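Local coordinates for protein particle-associated lyase (Acinetobacter bacteriophage AP22, PDB 4Y9V) that probably depolymerises the capsular polysaccharide of Acinetobacter baumannii as a trimeric phage tailspike lyase, and binds fragments of that saccharide, at residues 145-158 against 195-208. Numbering follows the deposited sequence.
Sequences QIQKGDWLVIYCTD and YLTSENIVILKVNP
Val206 sets both methyls over one face of the Trp151 indole: CG2 stands 3.7 Å from the centroid of the five-membered ring, 3° off the ring normal, a CH-pi contact, while CG1 lies over the six-membered ring near CE3 and CZ3. Trp151 places its ring there with CG anti to the backbone N (chi1 175°), and Pro208 CB meets the ring edge at CZ3. Val206 CG2 also packs against Val153 CG2 at 3.6 Å. On the opposite sheet face, Ile154 CG2 sits over the centre of the Tyr195 ring, 8° off its normal, and touches Ile201 CG2. Strands 151-156 and 201-207 are antiparallel neighbours in the Ig-like domain beside the pectin-lyase-like beta-helix: Val153 with Leu204 and Tyr155 with Val202 are hydrogen-bonded pairs, each joined by two N-H...O bonds, and Val206 N adds one to Trp151 O. Tyr168 and Tyr169, between the strands in sequence, belong to the saccharide pocket. At one end the extended Lys205 chain brings NZ to Asp150 OD2 (2.8 Å, salt bridge) and Gln145 O (2.9 Å). Gln147 N and Lys205 NZ grip OD2 from opposite faces of the carboxylate, which should fix its rotation. At the other, Asn200 ND2 donates in its amide plane to the syn lone pair of Asp158 OD1 (2.9 Å).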
# COMPACT_ATOMS: atom_id res chain seq x y z
N GLN A 145 25.35 -1.23 -34.12
CA GLN A 145 24.74 -2.49 -33.72
C GLN A 145 23.54 -2.27 -32.81
O GLN A 145 23.07 -3.23 -32.19
CB GLN A 145 25.77 -3.40 -33.10
CG GLN A 145 27.07 -3.55 -33.94
CD GLN A 145 26.87 -4.08 -35.32
OE1 GLN A 145 26.18 -5.14 -35.45
NE2 GLN A 145 27.43 -3.40 -36.32
N ILE A 146 23.00 -1.08 -32.74
CA ILE A 146 21.90 -0.72 -31.84
C ILE A 146 20.64 -0.44 -32.63
O ILE A 146 20.66 0.32 -33.58
CB ILE A 146 22.27 0.48 -30.95
CG1 ILE A 146 23.54 0.23 -30.20
CG2 ILE A 146 21.10 0.78 -29.98
CD1 ILE A 146 24.03 1.41 -29.36
N GLN A 147 19.55 -1.02 -32.17
CA GLN A 147 18.27 -0.61 -32.73
C GLN A 147 17.22 -0.50 -31.64
O GLN A 147 17.34 -0.99 -30.52
CB GLN A 147 17.79 -1.55 -33.84
CG GLN A 147 17.46 -2.90 -33.27
CD GLN A 147 17.03 -3.89 -34.37
OE1 GLN A 147 15.86 -4.15 -34.66
NE2 GLN A 147 18.01 -4.51 -35.02
N LYS A 148 16.20 0.22 -32.02
CA LYS A 148 15.03 0.36 -31.18
C LYS A 148 14.57 -0.94 -30.57
O LYS A 148 14.46 -1.95 -31.24
CB LYS A 148 14.06 1.05 -32.18
CG LYS A 148 12.84 1.40 -31.42
CD LYS A 148 11.73 1.86 -32.40
CE LYS A 148 12.13 3.12 -33.07
NZ LYS A 148 10.93 3.77 -33.69
N GLY A 149 14.29 -1.00 -29.27
CA GLY A 149 13.86 -2.16 -28.53
C GLY A 149 14.98 -2.97 -27.91
O GLY A 149 14.68 -3.88 -27.12
N ASP A 150 16.22 -2.68 -28.27
CA ASP A 150 17.33 -3.44 -27.71
C ASP A 150 17.41 -3.21 -26.19
O ASP A 150 17.22 -2.10 -25.68
CB ASP A 150 18.63 -3.04 -28.35
CG ASP A 150 18.87 -3.58 -29.77
OD1 ASP A 150 18.08 -4.43 -30.21
OD2 ASP A 150 19.85 -3.13 -30.37
N TRP A 151 17.80 -4.28 -25.50
CA TRP A 151 18.20 -4.28 -24.12
C TRP A 151 19.71 -4.03 -24.06
O TRP A 151 20.49 -4.86 -24.53
CB TRP A 151 17.82 -5.62 -23.47
CG TRP A 151 18.27 -5.85 -22.07
CD1 TRP A 151 18.94 -5.02 -21.21
CD2 TRP A 151 18.06 -7.08 -21.36
NE1 TRP A 151 19.17 -5.66 -20.02
CE2 TRP A 151 18.64 -6.92 -20.07
CE3 TRP A 151 17.44 -8.28 -21.65
CZ2 TRP A 151 18.62 -7.95 -19.12
CZ3 TRP A 151 17.40 -9.29 -20.71
CH2 TRP A 151 17.98 -9.11 -19.45
N LEU A 152 20.08 -2.85 -23.55
CA LEU A 152 21.47 -2.50 -23.36
C LEU A 152 21.78 -2.46 -21.86
O LEU A 152 20.91 -2.23 -21.01
CB LEU A 152 21.83 -1.14 -23.97
CG LEU A 152 21.47 -0.97 -25.46
CD1 LEU A 152 21.91 0.44 -25.90
CD2 LEU A 152 22.10 -2.04 -26.33
N VAL A 153 23.06 -2.67 -21.56
CA VAL A 153 23.58 -2.53 -20.21
C VAL A 153 24.63 -1.43 -20.24
O VAL A 153 25.58 -1.47 -21.02
CB VAL A 153 24.25 -3.82 -19.70
CG1 VAL A 153 24.56 -3.68 -18.22
CG2 VAL A 153 23.38 -5.06 -19.98
N ILE A 154 24.45 -0.43 -19.36
CA ILE A 154 25.48 0.54 -19.05
C ILE A 154 26.22 -0.05 -17.85
O ILE A 154 25.59 -0.39 -16.86
CB ILE A 154 24.85 1.90 -18.69
CG1 ILE A 154 24.03 2.47 -19.82
CG2 ILE A 154 25.93 2.89 -18.20
CD1 ILE A 154 23.09 3.61 -19.43
N TYR A 155 27.55 -0.18 -17.92
CA TYR A 155 28.27 -0.82 -16.82
C TYR A 155 29.63 -0.20 -16.64
O TYR A 155 30.39 -0.05 -17.60
CB TYR A 155 28.41 -2.35 -17.07
CG TYR A 155 28.98 -3.12 -15.90
CD1 TYR A 155 28.21 -3.42 -14.79
CD2 TYR A 155 30.30 -3.52 -15.90
CE1 TYR A 155 28.72 -4.10 -13.71
CE2 TYR A 155 30.83 -4.23 -14.82
CZ TYR A 155 30.05 -4.53 -13.73
OH TYR A 155 30.62 -5.23 -12.70
N CYS A 156 29.94 0.15 -15.40
CA CYS A 156 31.28 0.65 -15.04
C CYS A 156 32.12 -0.50 -14.52
O CYS A 156 31.78 -1.14 -13.55
CB CYS A 156 31.13 1.72 -13.98
SG CYS A 156 32.73 2.41 -13.45
N THR A 157 33.28 -0.71 -15.19
CA THR A 157 34.12 -1.84 -14.81
C THR A 157 34.99 -1.59 -13.59
O THR A 157 35.63 -2.51 -13.10
CB THR A 157 34.97 -2.28 -16.02
OG1 THR A 157 35.74 -1.18 -16.49
CG2 THR A 157 34.12 -2.76 -17.18
N ASP A 158 35.02 -0.35 -13.10
CA ASP A 158 35.84 0.05 -11.95
C ASP A 158 35.24 -0.44 -10.64
O ASP A 158 34.05 -0.21 -10.31
CB ASP A 158 36.02 1.55 -11.97
CG ASP A 158 36.59 2.15 -13.25
OD1 ASP A 158 37.55 1.55 -13.76
OD2 ASP A 158 36.07 3.15 -13.84
N TYR A 195 27.08 8.77 -14.96
CA TYR A 195 28.12 8.04 -15.67
C TYR A 195 28.86 9.03 -16.56
O TYR A 195 28.22 9.77 -17.30
CB TYR A 195 27.58 6.90 -16.54
CG TYR A 195 26.65 5.94 -15.84
CD1 TYR A 195 27.10 4.83 -15.14
CD2 TYR A 195 25.27 6.17 -15.85
CE1 TYR A 195 26.21 3.99 -14.50
CE2 TYR A 195 24.39 5.33 -15.22
CZ TYR A 195 24.86 4.21 -14.54
OH TYR A 195 24.02 3.35 -13.88
N LEU A 196 30.18 9.05 -16.48
CA LEU A 196 30.98 10.02 -17.24
C LEU A 196 31.73 9.36 -18.38
O LEU A 196 32.24 8.24 -18.24
CB LEU A 196 32.01 10.70 -16.34
CG LEU A 196 31.41 11.38 -15.10
CD1 LEU A 196 32.55 11.91 -14.21
CD2 LEU A 196 30.37 12.45 -15.43
N THR A 197 31.90 10.09 -19.47
CA THR A 197 32.68 9.63 -20.60
C THR A 197 34.05 9.16 -20.15
O THR A 197 34.56 8.15 -20.64
CB THR A 197 32.88 10.75 -21.63
OG1 THR A 197 33.47 11.91 -21.02
CG2 THR A 197 31.51 11.11 -22.17
N SER A 198 34.63 9.98 -19.24
CA SER A 198 35.95 9.78 -18.73
C SER A 198 36.13 8.53 -17.90
O SER A 198 37.27 8.11 -17.63
CB SER A 198 36.35 11.01 -17.86
OG SER A 198 35.54 11.13 -16.70
N GLU A 199 35.07 7.93 -17.41
CA GLU A 199 35.06 6.74 -16.60
C GLU A 199 35.12 5.50 -17.52
O GLU A 199 34.90 5.59 -18.73
CB GLU A 199 33.81 6.67 -15.68
CG GLU A 199 33.88 7.75 -14.56
CD GLU A 199 32.58 7.96 -13.84
OE1 GLU A 199 31.52 7.57 -14.34
OE2 GLU A 199 32.63 8.56 -12.74
N ASN A 200 35.38 4.32 -16.95
CA ASN A 200 35.40 3.07 -17.67
C ASN A 200 33.98 2.51 -17.81
O ASN A 200 33.57 1.63 -17.08
CB ASN A 200 36.30 2.04 -17.03
CG ASN A 200 37.74 2.33 -17.31
OD1 ASN A 200 38.09 2.53 -18.49
ND2 ASN A 200 38.58 2.33 -16.31
N ILE A 201 33.21 3.15 -18.71
CA ILE A 201 31.80 2.81 -18.94
C ILE A 201 31.64 2.09 -20.25
O ILE A 201 31.86 2.65 -21.33
CB ILE A 201 30.90 4.05 -18.92
CG1 ILE A 201 31.14 4.99 -17.76
CG2 ILE A 201 29.43 3.59 -19.00
CD1 ILE A 201 30.96 4.35 -16.39
N VAL A 202 31.28 0.82 -20.19
CA VAL A 202 31.06 -0.01 -21.35
C VAL A 202 29.55 -0.11 -21.58
O VAL A 202 28.73 0.02 -20.67
CB VAL A 202 31.71 -1.39 -21.24
CG1 VAL A 202 33.21 -1.21 -20.97
CG2 VAL A 202 31.07 -2.26 -20.18
N ILE A 203 29.19 -0.38 -22.85
CA ILE A 203 27.82 -0.58 -23.28
C ILE A 203 27.71 -2.01 -23.84
O ILE A 203 28.39 -2.35 -24.81
CB ILE A 203 27.39 0.44 -24.34
CG1 ILE A 203 27.62 1.89 -23.91
CG2 ILE A 203 25.95 0.20 -24.76
CD1 ILE A 203 26.84 2.33 -22.68
N LEU A 204 26.89 -2.82 -23.20
CA LEU A 204 26.63 -4.18 -23.59
C LEU A 204 25.27 -4.26 -24.29
O LEU A 204 24.37 -3.50 -23.96
CB LEU A 204 26.62 -5.14 -22.41
CG LEU A 204 27.71 -4.94 -21.36
CD1 LEU A 204 27.54 -5.91 -20.20
CD2 LEU A 204 29.11 -5.05 -21.97
N LYS A 205 25.13 -5.22 -25.19
CA LYS A 205 23.85 -5.56 -25.77
C LYS A 205 23.48 -6.97 -25.37
O LYS A 205 24.35 -7.87 -25.51
CB LYS A 205 23.91 -5.42 -27.31
CG LYS A 205 22.62 -5.77 -28.00
CD LYS A 205 22.60 -5.37 -29.44
CE LYS A 205 21.42 -5.97 -30.20
NZ LYS A 205 21.23 -5.33 -31.52
N VAL A 206 22.26 -7.18 -24.93
CA VAL A 206 21.79 -8.48 -24.45
C VAL A 206 20.93 -9.17 -25.48
O VAL A 206 20.07 -8.57 -26.09
CB VAL A 206 21.00 -8.31 -23.13
CG1 VAL A 206 20.58 -9.66 -22.57
CG2 VAL A 206 21.81 -7.53 -22.10
N ASN A 207 21.15 -10.49 -25.60
CA ASN A 207 20.29 -11.38 -26.39
C ASN A 207 19.61 -12.29 -25.37
O ASN A 207 20.28 -13.20 -24.85
CB ASN A 207 21.18 -12.19 -27.35
CG ASN A 207 20.38 -13.09 -28.27
OD1 ASN A 207 19.21 -13.25 -28.04
ND2 ASN A 207 21.06 -13.66 -29.27
N PRO A 208 18.38 -12.02 -24.99
CA PRO A 208 17.76 -12.72 -23.86
C PRO A 208 17.33 -14.15 -24.21
O PRO A 208 17.05 -14.45 -25.37
CB PRO A 208 16.55 -11.85 -23.54
CG PRO A 208 16.15 -11.27 -24.90
CD PRO A 208 17.48 -10.98 -25.53
O HOH W 1 18.85 -6.03 -32.46
O HOH W 2 17.98 -6.84 -26.76
O HOH W 3 18.76 -6.50 -27.16